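Local coordinates for protein AlkZ (PDB 5UUJ) that belongs to the AlkZ-like DNA glycosylase family of the helix-turn-helix clan and comes from Streptomyces sahachiroi, at residues A48-A53 against P59-V64; Q18-E23 against D288-G293; S72-W77 against S192-D197; F13-Q18 against T266-E271. One frame throughout, in Å; residues are numbered along the deposited sequence.

Contact 1 (A48-A53 against P59-V64); sequences AELNVA and PDRESV
Val52 and Val64 pack against each other on the tight side of this contact. CG2 of Val64 lies 3.7 Å from CB of Val52 and almost as near both of its methyls. Ala53 continues the apolar layer. Its CB is 3.8 Å from CB of Arg61, and its carbonyl O receives a CA-H...O contact from CA of Pro59 at 3.4 Å. Ala30 of helix 30-36 touches Val52 and Ser63, and Ala364 of helix 351-365 touches Ala53 and Pro59. The motif is a helix-loop-helix connection: helix 45-53 ends here, and a short loop leads back into helix 62-69. Ser63 N and OG both donate to Asp60 O, the OG bond being 2.7 Å long, so this carbonyl takes two bonds. The other side is polar and hydrated. Arg61 reaches across with CG set between its backbone N and carbonyl carbon (chi1 72°), and the chain bends at chi3. NH2 then forms a salt bridge with Glu49 OE2 at 2.7 Å. The bond is not straight, with an angle of 140° at the hydrogen, and NH2 comes from above the carboxylate plane. CB of Glu49 covers one guanidinium face. A water takes the NE hydrogen of Arg61 and donates to Glu49 OE1 and Glu62 OE2, which are 4.6 Å apart. It probably eases the meeting of these like charges. Arg61 NH1 bonds to Ala364 O.

Contact 2 (Q18-E23 against D288-G293); sequences QRQFLE and DQYLLG
Gln20 meets Tyr290 across a buried interface between the end of helix 9-19 and the short helix 289-292. From CB the Gln20 chain runs out extended (chi2 179°) through CG to the amide. CD of Gln20 is 4.0 Å from CD1 of Tyr290. OE1 of Gln20 comes in at the ring edge, in its plane, and lies 3.3 Å from CA and 3.4 Å from CB of Tyr290. NE2 of Gln20 donates to a water at 3.0 Å, and this water donates in turn to Tyr290 O. NE2 also donates to Ala218 O, so this nitrogen has two acceptors. Leu22 adds an apolar touch, its CD1 4.0 Å from CD1 of Tyr290. The phenol end of Tyr290 is bound to Gly325 O. Both segments carry a helix-end motif. Asp288 is the N-cap of helix 289-292, with OD2 accepting from Tyr290 N at 2.9 Å. Helix 9-19 closes in a Schellman motif, with Phe21 at positive phi as its C-prime residue.

Contact 3 (S72-W77 against S192-D197); sequences SLMKTW and SQFGAD
Met74, a selenomethionine in this model, and Phe194 cross at about a right angle. The ring of Phe194 points with its CZ end at the start of the Met74 side chain. CZ is 3.2 Å from CB of Met74, a close approach for two carbons. CE2 is next, at 3.7 Å from the same CB. Met74 approaches the ring obliquely, neither squarely over the face nor at the edge. A chi3 of -72° folds the methyl back, and CE of Met74 ends 3.9 Å from CE2 of Phe194. The SE atom lies 5.1 Å from the ring centroid and 41° off the ring normal, an oblique Met-aromatic contact. This joins strand 74-77 of an antiparallel sheet to the end of helix 190-194. The strand pairs with 83-86 through Met74 and Leu86, and is bonded at Lys75 to His177 of strand 176-177. On the helix side, CG of Phe194 is anti to its carbonyl carbon (chi1 -61°), and the ring extends from the last helical residue toward the strand. Gln193 covers one face of the ring, with its CG 4.0 Å above the plane and over the centre. Leu73 adds its carbonyl O, 4.0 Å from CE1 of Phe194, while its side chain turns to helix 30-36. Around the pair, Cys176 and Trp198 touch Met74, and Pro88 touches Phe194.

Contact 4 (F13-Q18 against T266-E271); sequences FAWRMQ and TEHAEE
Trp15 and Glu271 bind side chain to side chain, joining two helices far apart in sequence. Helix 9-19 near the N-terminus meets the first turn of helix 269-274 through polar and aromatic groups. CG of Trp15 stands anti to the backbone N (chi1 -179°), which carries the indole away from its helix toward the other segment. NE1 donates to Glu271 OE1 at 2.7 Å, and the oxygen uses its anti lone pair. The bond is bent, with an angle of 144° at the hydrogen. Glu271 crosses the indole at about a right angle as an extended chain, with CG also anti to its backbone N. Gln18 sits one helical turn after Trp15 and comes to Glu271 from the opposite direction. Its chain bends at chi2 (-98°). Its NE2 gives Glu271 OE1 a second, weak bond of 3.3 Å. His268 meets the six-membered ring of the indole at CZ2, next to the carbon that carries NE1. ND1 of His268 lies at the edge of the Trp15 ring, 3.5 Å from CZ2, and the two rings are set obliquely. CG of Glu267 covers one face of the imidazole. A water donates both to Gln18 OE1 and to Glu271 OE1, each at 2.8 Å.

How the contacts relate
Contacts 2 and 4 both use helix 9-19 and share Gln18. Their centres are about 12 Å apart, and they touch where Tyr290 packs on Met17 and Phe13. Along the chain their segments alternate, so the two crossing loops bind the N-terminal helix to two places in the later part of the chain. Contacts 1 and 3 are both nested inside these loops, in series, since helix 62-69 leads on to strand 74-77. Contact 1 meets contact 2 through Asn51 and Asp288, with centres about 14 Å apart. Contacts 1, 2 and 4 therefore form a connected group. Contact 3 touches none of them, though its nearest atoms are about 4 Å from contact 1.

Contact 1 (A48-A53 against P59-V64)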
loop_
_atom_site.group_PDB
_atom_site.type_symbol
_atom_site.label_atom_id
_atom_site.label_comp_id
_atom_site.label_asym_id
_atom_site.label_seq_id
_atom_site.Cartn_x
_atom_site.Cartn_y
_atom_site.Cartn_z
ATOM N N ALA A 48 1.037 -7.938 6.350
ATOM C CA ALA A 48 1.947 -7.585 5.265
ATOM C C ALA A 48 2.760 -8.800 4.826
ATOM O O ALA A 48 2.988 -9.008 3.633
ATOM C CB ALA A 48 2.870 -6.458 5.690
ATOM N N GLU A 49 3.198 -9.594 5.799
ATOM C CA GLU A 49 3.930 -10.824 5.522
ATOM C C GLU A 49 3.094 -11.780 4.682
ATOM O O GLU A 49 3.582 -12.368 3.717
ATOM C CB GLU A 49 4.335 -11.514 6.825
ATOM C CG GLU A 49 5.322 -10.739 7.675
ATOM C CD GLU A 49 5.590 -11.425 8.997
ATOM O OE1 GLU A 49 6.774 -11.627 9.336
ATOM O OE2 GLU A 49 4.614 -11.768 9.698
ATOM N N LEU A 50 1.829 -11.930 5.065
ATOM C CA LEU A 50 0.928 -12.868 4.409
ATOM C C LEU A 50 0.688 -12.491 2.952
ATOM O O LEU A 50 0.706 -13.349 2.073
ATOM C CB LEU A 50 -0.406 -12.933 5.158
ATOM C CG LEU A 50 -1.456 -13.899 4.609
ATOM C CD1 LEU A 50 -0.983 -15.341 4.732
ATOM C CD2 LEU A 50 -2.785 -13.703 5.319
ATOM N N ASN A 51 0.475 -11.205 2.697
ATOM C CA ASN A 51 0.129 -10.749 1.355
ATOM C C ASN A 51 1.281 -10.895 0.363
ATOM O O ASN A 51 1.057 -11.056 -0.839
ATOM C CB ASN A 51 -0.347 -9.301 1.403
ATOM C CG ASN A 51 -1.684 -9.155 2.116
ATOM O OD1 ASN A 51 -2.465 -10.110 2.200
ATOM N ND2 ASN A 51 -1.955 -7.960 2.630
ATOM N N VAL A 52 2.509 -10.844 0.863
ATOM C CA VAL A 52 3.666 -11.152 0.035
ATOM C C VAL A 52 3.753 -12.664 -0.179
ATOM O O VAL A 52 3.943 -13.130 -1.304
ATOM C CB VAL A 52 4.973 -10.625 0.668
ATOM C CG1 VAL A 52 6.192 -11.086 -0.120
ATOM C CG2 VAL A 52 4.940 -9.105 0.740
ATOM N N ALA A 53 3.596 -13.424 0.901
ATOM C CA ALA A 53 3.758 -14.876 0.852
ATOM C C ALA A 53 2.722 -15.536 -0.053
ATOM O O ALA A 53 3.026 -16.511 -0.741
ATOM C CB ALA A 53 3.677 -15.464 2.250
ATOM N N PRO A 59 4.996 -20.298 -0.841
ATOM C CA PRO A 59 4.918 -19.232 0.168
ATOM C C PRO A 59 6.119 -19.182 1.104
ATOM O O PRO A 59 6.500 -20.191 1.697
ATOM C CB PRO A 59 3.643 -19.577 0.935
ATOM C CG PRO A 59 2.778 -20.214 -0.085
ATOM C CD PRO A 59 3.706 -21.003 -0.974
ATOM N N ASP A 60 6.706 -17.995 1.215
ATOM C CA ASP A 60 7.915 -17.783 2.002
ATOM C C ASP A 60 7.773 -16.498 2.815
ATOM O O ASP A 60 8.362 -15.470 2.480
ATOM C CB ASP A 60 9.133 -17.721 1.076
ATOM C CG ASP A 60 10.443 -17.654 1.828
ATOM O OD1 ASP A 60 10.451 -17.916 3.049
ATOM O OD2 ASP A 60 11.473 -17.351 1.189
ATOM N N ARG A 61 6.986 -16.564 3.887
ATOM C CA ARG A 61 6.595 -15.359 4.612
ATOM C C ARG A 61 7.781 -14.695 5.305
ATOM O O ARG A 61 7.751 -13.494 5.565
ATOM C CB ARG A 61 5.488 -15.672 5.634
ATOM C CG ARG A 61 5.924 -16.459 6.867
ATOM C CD ARG A 61 4.762 -16.665 7.854
ATOM N NE ARG A 61 4.321 -15.421 8.498
ATOM C CZ ARG A 61 3.122 -14.850 8.349
ATOM N NH1 ARG A 61 2.189 -15.387 7.571
ATOM N NH2 ARG A 61 2.848 -13.724 8.992
ATOM N N GLU A 62 8.829 -15.462 5.587
ATOM C CA GLU A 62 10.012 -14.895 6.229
ATOM C C GLU A 62 10.842 -14.066 5.252
ATOM O O GLU A 62 11.755 -13.354 5.666
ATOM C CB GLU A 62 10.882 -15.998 6.846
ATOM C CG GLU A 62 10.277 -16.646 8.090
ATOM C CD GLU A 62 9.946 -15.639 9.185
ATOM O OE1 GLU A 62 10.767 -14.732 9.442
ATOM O OE2 GLU A 62 8.857 -15.754 9.787
ATOM N N SER A 63 10.521 -14.145 3.962
ATOM C CA SER A 63 11.264 -13.392 2.956
ATOM C C SER A 63 11.154 -11.891 3.229
ATOM O O SER A 63 12.081 -11.133 2.951
ATOM C CB SER A 63 10.768 -13.721 1.542
ATOM O OG SER A 63 9.424 -13.316 1.337
ATOM N N VAL A 64 10.030 -11.471 3.796
ATOM C CA VAL A 64 9.825 -10.060 4.111
ATOM C C VAL A 64 10.783 -9.626 5.218
ATOM O O VAL A 64 11.517 -8.651 5.060
ATOM C CB VAL A 64 8.372 -9.775 4.541
ATOM C CG1 VAL A 64 8.157 -8.280 4.742
ATOM C CG2 VAL A 64 7.397 -10.307 3.503
HETATM O O HOH W 1 6.715 -14.454 10.220
#

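Contact 2 (Q18-E23 against D288-G293)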
loop_
_atom_site.group_PDB
_atom_site.type_symbol
_atom_site.label_atom_id
_atom_site.label_comp_id
_atom_site.label_asym_id
_atom_site.label_seq_id
_atom_site.Cartn_x
_atom_site.Cartn_y
_atom_site.Cartn_z
ATOM N N GLN A 18 -2.518 -11.004 -13.005
ATOM C CA GLN A 18 -1.269 -11.405 -13.626
ATOM C C GLN A 18 -0.165 -10.441 -13.196
ATOM O O GLN A 18 0.913 -10.862 -12.778
ATOM C CB GLN A 18 -1.414 -11.445 -15.149
ATOM C CG GLN A 18 -0.129 -11.747 -15.895
ATOM C CD GLN A 18 0.555 -10.494 -16.422
ATOM O OE1 GLN A 18 1.685 -10.183 -16.045
ATOM N NE2 GLN A 18 -0.128 -9.773 -17.307
ATOM N N ARG A 19 -0.447 -9.146 -13.270
ATOM C CA ARG A 19 0.535 -8.133 -12.898
ATOM C C ARG A 19 0.882 -8.189 -11.410
ATOM O O ARG A 19 2.003 -7.862 -11.027
ATOM C CB ARG A 19 0.025 -6.736 -13.258
ATOM C CG ARG A 19 -0.235 -6.523 -14.743
ATOM C CD ARG A 19 1.042 -6.541 -15.554
ATOM N NE ARG A 19 1.955 -5.467 -15.173
ATOM C CZ ARG A 19 3.210 -5.365 -15.597
ATOM N NH1 ARG A 19 3.716 -6.274 -16.421
ATOM N NH2 ARG A 19 3.963 -4.351 -15.195
ATOM N N GLN A 20 -0.071 -8.613 -10.583
ATOM C CA GLN A 20 0.111 -8.616 -9.131
ATOM C C GLN A 20 0.612 -9.959 -8.591
ATOM O O GLN A 20 0.565 -10.201 -7.383
ATOM C CB GLN A 20 -1.202 -8.250 -8.436
ATOM C CG GLN A 20 -1.649 -6.817 -8.670
ATOM C CD GLN A 20 -2.969 -6.506 -7.991
ATOM O OE1 GLN A 20 -3.258 -7.012 -6.905
ATOM N NE2 GLN A 20 -3.786 -5.680 -8.635
ATOM N N PHE A 21 1.086 -10.818 -9.491
ATOM C CA PHE A 21 1.651 -12.120 -9.137
ATOM C C PHE A 21 0.650 -13.043 -8.442
ATOM O O PHE A 21 1.041 -13.908 -7.656
ATOM C CB PHE A 21 2.882 -11.947 -8.238
ATOM C CG PHE A 21 3.949 -11.069 -8.824
ATOM C CD1 PHE A 21 4.546 -11.395 -10.031
ATOM C CD2 PHE A 21 4.367 -9.927 -8.163
ATOM C CE1 PHE A 21 5.536 -10.592 -10.571
ATOM C CE2 PHE A 21 5.357 -9.121 -8.697
ATOM C CZ PHE A 21 5.942 -9.453 -9.903
ATOM N N LEU A 22 -0.635 -12.873 -8.738
ATOM C CA LEU A 22 -1.670 -13.725 -8.156
ATOM C C LEU A 22 -1.979 -14.935 -9.039
ATOM O O LEU A 22 -2.073 -16.055 -8.539
ATOM C CB LEU A 22 -2.944 -12.916 -7.901
ATOM C CG LEU A 22 -2.857 -11.938 -6.721
ATOM C CD1 LEU A 22 -4.084 -11.041 -6.665
ATOM C CD2 LEU A 22 -2.695 -12.678 -5.401
ATOM N N GLU A 23 -2.139 -14.710 -10.342
ATOM C CA GLU A 23 -2.379 -15.794 -11.301
ATOM C C GLU A 23 -1.815 -15.407 -12.668
ATOM O O GLU A 23 -2.224 -14.392 -13.228
ATOM C CB GLU A 23 -3.876 -16.098 -11.444
ATOM C CG GLU A 23 -4.587 -16.541 -10.171
ATOM C CD GLU A 23 -4.127 -17.902 -9.670
ATOM O OE1 GLU A 23 -3.692 -18.735 -10.498
ATOM O OE2 GLU A 23 -4.207 -18.134 -8.443
ATOM N N ASP A 288 -5.421 -6.237 1.585
ATOM C CA ASP A 288 -4.655 -6.635 0.412
ATOM C C ASP A 288 -4.694 -5.578 -0.684
ATOM O O ASP A 288 -5.728 -4.957 -0.941
ATOM C CB ASP A 288 -5.153 -7.965 -0.146
ATOM C CG ASP A 288 -4.197 -8.548 -1.170
ATOM O OD1 ASP A 288 -3.185 -9.148 -0.753
ATOM O OD2 ASP A 288 -4.443 -8.394 -2.385
ATOM N N GLN A 289 -3.548 -5.394 -1.330
ATOM C CA GLN A 289 -3.390 -4.400 -2.381
ATOM C C GLN A 289 -4.327 -4.621 -3.568
ATOM O O GLN A 289 -4.660 -3.667 -4.270
ATOM C CB GLN A 289 -1.940 -4.385 -2.868
ATOM C CG GLN A 289 -0.960 -3.763 -1.882
ATOM C CD GLN A 289 -1.242 -2.291 -1.622
ATOM O OE1 GLN A 289 -0.981 -1.437 -2.468
ATOM N NE2 GLN A 289 -1.778 -1.992 -0.445
ATOM N N TYR A 290 -4.748 -5.861 -3.802
ATOM C CA TYR A 290 -5.694 -6.126 -4.885
ATOM C C TYR A 290 -6.958 -5.297 -4.671
ATOM O O TYR A 290 -7.583 -4.833 -5.626
ATOM C CB TYR A 290 -6.051 -7.613 -4.977
ATOM C CG TYR A 290 -7.034 -7.895 -6.088
ATOM C CD1 TYR A 290 -6.610 -7.998 -7.408
ATOM C CD2 TYR A 290 -8.392 -8.025 -5.826
ATOM C CE1 TYR A 290 -7.510 -8.234 -8.433
ATOM C CE2 TYR A 290 -9.296 -8.262 -6.841
ATOM C CZ TYR A 290 -8.850 -8.367 -8.143
ATOM O OH TYR A 290 -9.747 -8.605 -9.160
ATOM N N LEU A 291 -7.311 -5.111 -3.404
ATOM C CA LEU A 291 -8.464 -4.310 -3.016
ATOM C C LEU A 291 -8.127 -2.830 -2.918
ATOM O O LEU A 291 -8.859 -1.981 -3.430
ATOM C CB LEU A 291 -9.006 -4.788 -1.668
ATOM C CG LEU A 291 -10.388 -5.436 -1.622
ATOM C CD1 LEU A 291 -10.725 -5.779 -0.184
ATOM C CD2 LEU A 291 -11.456 -4.530 -2.215
ATOM N N LEU A 292 -7.024 -2.524 -2.242
ATOM C CA LEU A 292 -6.701 -1.145 -1.893
ATOM C C LEU A 292 -6.222 -0.331 -3.090
ATOM O O LEU A 292 -6.301 0.898 -3.077
ATOM C CB LEU A 292 -5.640 -1.107 -0.791
ATOM C CG LEU A 292 -6.025 -1.724 0.557
ATOM C CD1 LEU A 292 -4.926 -1.454 1.575
ATOM C CD2 LEU A 292 -7.365 -1.204 1.063
ATOM N N GLY A 293 -5.731 -1.010 -4.119
ATOM C CA GLY A 293 -5.313 -0.330 -5.332
ATOM C C GLY A 293 -6.476 0.435 -5.941
ATOM O O GLY A 293 -6.478 1.664 -5.945
HETATM O O HOH W 2 -6.640 -4.889 -8.325
#

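Contact 3 (S72-W77 against S192-D197)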
loop_
_atom_site.group_PDB
_atom_site.type_symbol
_atom_site.label_atom_id
_atom_site.label_comp_id
_atom_site.label_asym_id
_atom_site.label_seq_id
_atom_site.Cartn_x
_atom_site.Cartn_y
_atom_site.Cartn_z
ATOM N N SER A 72 16.853 -4.239 1.926
ATOM C CA SER A 72 16.332 -4.131 0.565
ATOM C C SER A 72 14.871 -3.673 0.601
ATOM O O SER A 72 14.268 -3.421 -0.441
ATOM C CB SER A 72 16.474 -5.461 -0.190
ATOM O OG SER A 72 15.863 -6.531 0.504
ATOM N N LEU A 73 14.315 -3.560 1.807
ATOM C CA LEU A 73 12.980 -3.002 2.005
ATOM C C LEU A 73 13.004 -1.987 3.138
ATOM O O LEU A 73 13.764 -2.138 4.093
ATOM C CB LEU A 73 11.964 -4.104 2.316
ATOM C CG LEU A 73 11.512 -4.985 1.153
ATOM C CD1 LEU A 73 10.568 -6.061 1.654
ATOM C CD2 LEU A 73 10.845 -4.163 0.069
HETATM N N MSE A 74 12.175 -0.953 3.023
HETATM C CA MSE A 74 12.047 0.049 4.075
HETATM C C MSE A 74 10.607 0.114 4.565
HETATM O O MSE A 74 9.678 -0.273 3.855
HETATM C CB MSE A 74 12.507 1.426 3.580
HETATM C CG MSE A 74 11.435 2.267 2.903
HETATM SE SE MSE A 74 12.131 3.951 2.188
HETATM C CE MSE A 74 12.425 4.927 3.850
ATOM N N LYS A 75 10.437 0.586 5.794
ATOM C CA LYS A 75 9.115 0.833 6.351
ATOM C C LYS A 75 8.987 2.313 6.673
ATOM O O LYS A 75 9.794 2.869 7.419
ATOM C CB LYS A 75 8.876 -0.012 7.605
ATOM C CG LYS A 75 8.894 -1.509 7.356
ATOM C CD LYS A 75 8.866 -2.302 8.655
ATOM C CE LYS A 75 7.571 -2.083 9.416
ATOM N NZ LYS A 75 7.474 -2.973 10.610
ATOM N N THR A 76 7.975 2.949 6.097
ATOM C CA THR A 76 7.726 4.357 6.348
ATOM C C THR A 76 6.295 4.712 5.963
ATOM O O THR A 76 5.566 3.890 5.405
ATOM C CB THR A 76 8.720 5.251 5.570
ATOM O OG1 THR A 76 8.633 6.599 6.046
ATOM C CG2 THR A 76 8.444 5.216 4.065
ATOM N N TRP A 77 5.897 5.938 6.276
ATOM C CA TRP A 77 4.554 6.408 5.972
ATOM C C TRP A 77 4.525 7.006 4.575
ATOM O O TRP A 77 5.340 7.865 4.245
ATOM C CB TRP A 77 4.100 7.426 7.019
ATOM C CG TRP A 77 3.956 6.814 8.372
ATOM C CD1 TRP A 77 2.795 6.429 8.976
ATOM C CD2 TRP A 77 5.010 6.489 9.286
ATOM N NE1 TRP A 77 3.059 5.893 10.213
ATOM C CE2 TRP A 77 4.412 5.918 10.428
ATOM C CE3 TRP A 77 6.403 6.630 9.252
ATOM C CZ2 TRP A 77 5.155 5.493 11.527
ATOM C CZ3 TRP A 77 7.140 6.205 10.344
ATOM C CH2 TRP A 77 6.514 5.643 11.466
ATOM N N SER A 192 21.173 7.619 5.509
ATOM C CA SER A 192 22.268 6.942 6.198
ATOM C C SER A 192 22.055 5.428 6.260
ATOM O O SER A 192 23.017 4.663 6.266
ATOM C CB SER A 192 22.447 7.504 7.616
ATOM O OG SER A 192 21.359 7.164 8.458
ATOM N N GLN A 193 20.801 4.989 6.297
ATOM C CA GLN A 193 20.515 3.558 6.399
ATOM C C GLN A 193 20.661 2.834 5.064
ATOM O O GLN A 193 21.105 1.689 5.026
ATOM C CB GLN A 193 19.106 3.325 6.950
ATOM C CG GLN A 193 18.759 1.852 7.101
ATOM C CD GLN A 193 17.571 1.613 8.012
ATOM O OE1 GLN A 193 17.711 1.025 9.085
ATOM N NE2 GLN A 193 16.392 2.062 7.590
ATOM N N PHE A 194 20.294 3.497 3.972
ATOM C CA PHE A 194 20.219 2.832 2.673
ATOM C C PHE A 194 21.333 3.239 1.705
ATOM O O PHE A 194 21.481 2.636 0.645
ATOM C CB PHE A 194 18.848 3.097 2.049
ATOM C CG PHE A 194 17.711 2.575 2.878
ATOM C CD1 PHE A 194 17.525 1.209 3.035
ATOM C CD2 PHE A 194 16.837 3.443 3.514
ATOM C CE1 PHE A 194 16.485 0.720 3.807
ATOM C CE2 PHE A 194 15.793 2.959 4.286
ATOM C CZ PHE A 194 15.621 1.597 4.433
ATOM N N GLY A 195 22.116 4.249 2.075
ATOM C CA GLY A 195 23.285 4.637 1.305
ATOM C C GLY A 195 23.025 4.867 -0.175
ATOM O O GLY A 195 22.172 5.669 -0.552
ATOM N N ALA A 196 23.764 4.149 -1.015
ATOM C CA ALA A 196 23.690 4.332 -2.461
ATOM C C ALA A 196 22.330 3.937 -3.038
ATOM O O ALA A 196 22.018 4.281 -4.176
ATOM C CB ALA A 196 24.788 3.540 -3.138
ATOM N N ASP A 197 21.529 3.214 -2.263
ATOM C CA ASP A 197 20.182 2.850 -2.695
ATOM C C ASP A 197 19.181 3.988 -2.510
ATOM O O ASP A 197 18.072 3.926 -3.031
ATOM C CB ASP A 197 19.690 1.615 -1.937
ATOM C CG ASP A 197 20.344 0.340 -2.417
ATOM O OD1 ASP A 197 20.554 0.201 -3.640
ATOM O OD2 ASP A 197 20.653 -0.523 -1.570
#

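Contact 4 (F13-Q18 against T266-E271)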
loop_
_atom_site.group_PDB
_atom_site.type_symbol
_atom_site.label_atom_id
_atom_site.label_comp_id
_atom_site.label_asym_id
_atom_site.label_seq_id
_atom_site.Cartn_x
_atom_site.Cartn_y
_atom_site.Cartn_z
ATOM N N PHE A 13 -9.628 -7.757 -14.544
ATOM C CA PHE A 13 -9.327 -8.468 -13.305
ATOM C C PHE A 13 -8.231 -9.505 -13.520
ATOM O O PHE A 13 -7.299 -9.613 -12.719
ATOM C CB PHE A 13 -10.578 -9.152 -12.748
ATOM C CG PHE A 13 -11.679 -8.202 -12.372
ATOM C CD1 PHE A 13 -11.399 -6.896 -11.996
ATOM C CD2 PHE A 13 -12.999 -8.616 -12.398
ATOM C CE1 PHE A 13 -12.414 -6.026 -11.649
ATOM C CE2 PHE A 13 -14.021 -7.748 -12.051
ATOM C CZ PHE A 13 -13.725 -6.453 -11.678
ATOM N N ALA A 14 -8.349 -10.267 -14.603
ATOM C CA ALA A 14 -7.357 -11.283 -14.934
ATOM C C ALA A 14 -5.995 -10.646 -15.195
ATOM O O ALA A 14 -4.966 -11.163 -14.758
ATOM C CB ALA A 14 -7.803 -12.085 -16.142
ATOM N N TRP A 15 -5.993 -9.524 -15.906
ATOM C CA TRP A 15 -4.752 -8.835 -16.227
ATOM C C TRP A 15 -4.095 -8.293 -14.960
ATOM O O TRP A 15 -2.888 -8.441 -14.765
ATOM C CB TRP A 15 -5.004 -7.699 -17.220
ATOM C CG TRP A 15 -3.750 -6.983 -17.605
ATOM C CD1 TRP A 15 -2.844 -7.369 -18.549
ATOM C CD2 TRP A 15 -3.253 -5.760 -17.047
ATOM N NE1 TRP A 15 -1.814 -6.465 -18.611
ATOM C CE2 TRP A 15 -2.040 -5.468 -17.700
ATOM C CE3 TRP A 15 -3.713 -4.888 -16.058
ATOM C CZ2 TRP A 15 -1.283 -4.338 -17.398
ATOM C CZ3 TRP A 15 -2.959 -3.763 -15.761
ATOM C CH2 TRP A 15 -1.759 -3.500 -16.429
ATOM N N ARG A 16 -4.898 -7.674 -14.098
ATOM C CA ARG A 16 -4.402 -7.164 -12.823
ATOM C C ARG A 16 -3.787 -8.283 -11.988
ATOM O O ARG A 16 -2.711 -8.118 -11.414
ATOM C CB ARG A 16 -5.525 -6.486 -12.036
ATOM C CG ARG A 16 -5.932 -5.126 -12.575
ATOM C CD ARG A 16 -7.152 -4.586 -11.857
ATOM N NE ARG A 16 -7.529 -3.262 -12.343
ATOM C CZ ARG A 16 -8.640 -2.619 -11.993
ATOM N NH1 ARG A 16 -9.496 -3.177 -11.151
ATOM N NH2 ARG A 16 -8.896 -1.420 -12.493
HETATM N N MSE A 17 -4.466 -9.423 -11.928
HETATM C CA MSE A 17 -3.985 -10.542 -11.129
HETATM C C MSE A 17 -2.703 -11.136 -11.699
HETATM O O MSE A 17 -1.895 -11.706 -10.966
HETATM C CB MSE A 17 -5.061 -11.617 -11.022
HETATM C CG MSE A 17 -6.166 -11.247 -10.051
HETATM SE SE MSE A 17 -7.399 -12.720 -9.754
HETATM C CE MSE A 17 -7.758 -12.430 -7.861
ATOM N N GLN A 18 -2.518 -11.004 -13.005
ATOM C CA GLN A 18 -1.269 -11.405 -13.626
ATOM C C GLN A 18 -0.165 -10.441 -13.196
ATOM O O GLN A 18 0.913 -10.862 -12.778
ATOM C CB GLN A 18 -1.414 -11.445 -15.149
ATOM C CG GLN A 18 -0.129 -11.747 -15.895
ATOM C CD GLN A 18 0.555 -10.494 -16.422
ATOM O OE1 GLN A 18 1.685 -10.183 -16.045
ATOM N NE2 GLN A 18 -0.128 -9.773 -17.307
ATOM N N THR A 266 -0.096 2.463 -22.558
ATOM C CA THR A 266 -0.152 2.020 -23.945
ATOM C C THR A 266 0.668 0.747 -24.146
ATOM O O THR A 266 0.311 -0.106 -24.957
ATOM C CB THR A 266 0.352 3.121 -24.896
ATOM O OG1 THR A 266 -0.438 4.303 -24.710
ATOM C CG2 THR A 266 0.266 2.674 -26.359
ATOM N N GLU A 267 1.755 0.611 -23.393
ATOM C CA GLU A 267 2.611 -0.568 -23.500
ATOM C C GLU A 267 1.906 -1.842 -23.016
ATOM O O GLU A 267 2.396 -2.943 -23.239
ATOM C CB GLU A 267 3.908 -0.360 -22.711
ATOM C CG GLU A 267 3.711 -0.123 -21.219
ATOM C CD GLU A 267 5.023 -0.086 -20.448
ATOM O OE1 GLU A 267 5.217 0.851 -19.645
ATOM O OE2 GLU A 267 5.858 -0.998 -20.638
ATOM N N HIS A 268 0.756 -1.683 -22.363
ATOM C CA HIS A 268 -0.010 -2.815 -21.842
ATOM C C HIS A 268 -1.352 -3.000 -22.554
ATOM O O HIS A 268 -2.110 -3.912 -22.226
ATOM C CB HIS A 268 -0.257 -2.637 -20.340
ATOM C CG HIS A 268 0.986 -2.685 -19.511
ATOM N ND1 HIS A 268 1.125 -1.974 -18.340
ATOM C CD2 HIS A 268 2.146 -3.364 -19.683
ATOM C CE1 HIS A 268 2.320 -2.210 -17.824
ATOM N NE2 HIS A 268 2.956 -3.050 -18.619
ATOM N N ALA A 269 -1.641 -2.138 -23.524
ATOM C CA ALA A 269 -2.939 -2.140 -24.195
ATOM C C ALA A 269 -3.218 -3.457 -24.925
ATOM O O ALA A 269 -4.259 -4.078 -24.714
ATOM C CB ALA A 269 -3.023 -0.974 -25.168
ATOM N N GLU A 270 -2.288 -3.877 -25.779
ATOM C CA GLU A 270 -2.453 -5.102 -26.562
ATOM C C GLU A 270 -2.536 -6.331 -25.665
ATOM O O GLU A 270 -3.336 -7.236 -25.901
ATOM C CB GLU A 270 -1.296 -5.260 -27.550
ATOM C CG GLU A 270 -1.285 -4.218 -28.656
ATOM C CD GLU A 270 -2.470 -4.353 -29.595
ATOM O OE1 GLU A 270 -2.813 -5.497 -29.966
ATOM O OE2 GLU A 270 -3.064 -3.315 -29.958
ATOM N N GLU A 271 -1.692 -6.350 -24.642
ATOM C CA GLU A 271 -1.667 -7.423 -23.661
ATOM C C GLU A 271 -3.018 -7.580 -22.964
ATOM O O GLU A 271 -3.510 -8.698 -22.785
ATOM C CB GLU A 271 -0.566 -7.141 -22.640
ATOM C CG GLU A 271 -0.365 -8.206 -21.592
ATOM C CD GLU A 271 0.806 -7.886 -20.680
ATOM O OE1 GLU A 271 0.570 -7.428 -19.541
ATOM O OE2 GLU A 271 1.963 -8.083 -21.107
HETATM O O HOH W 3 2.718 -8.431 -17.987
#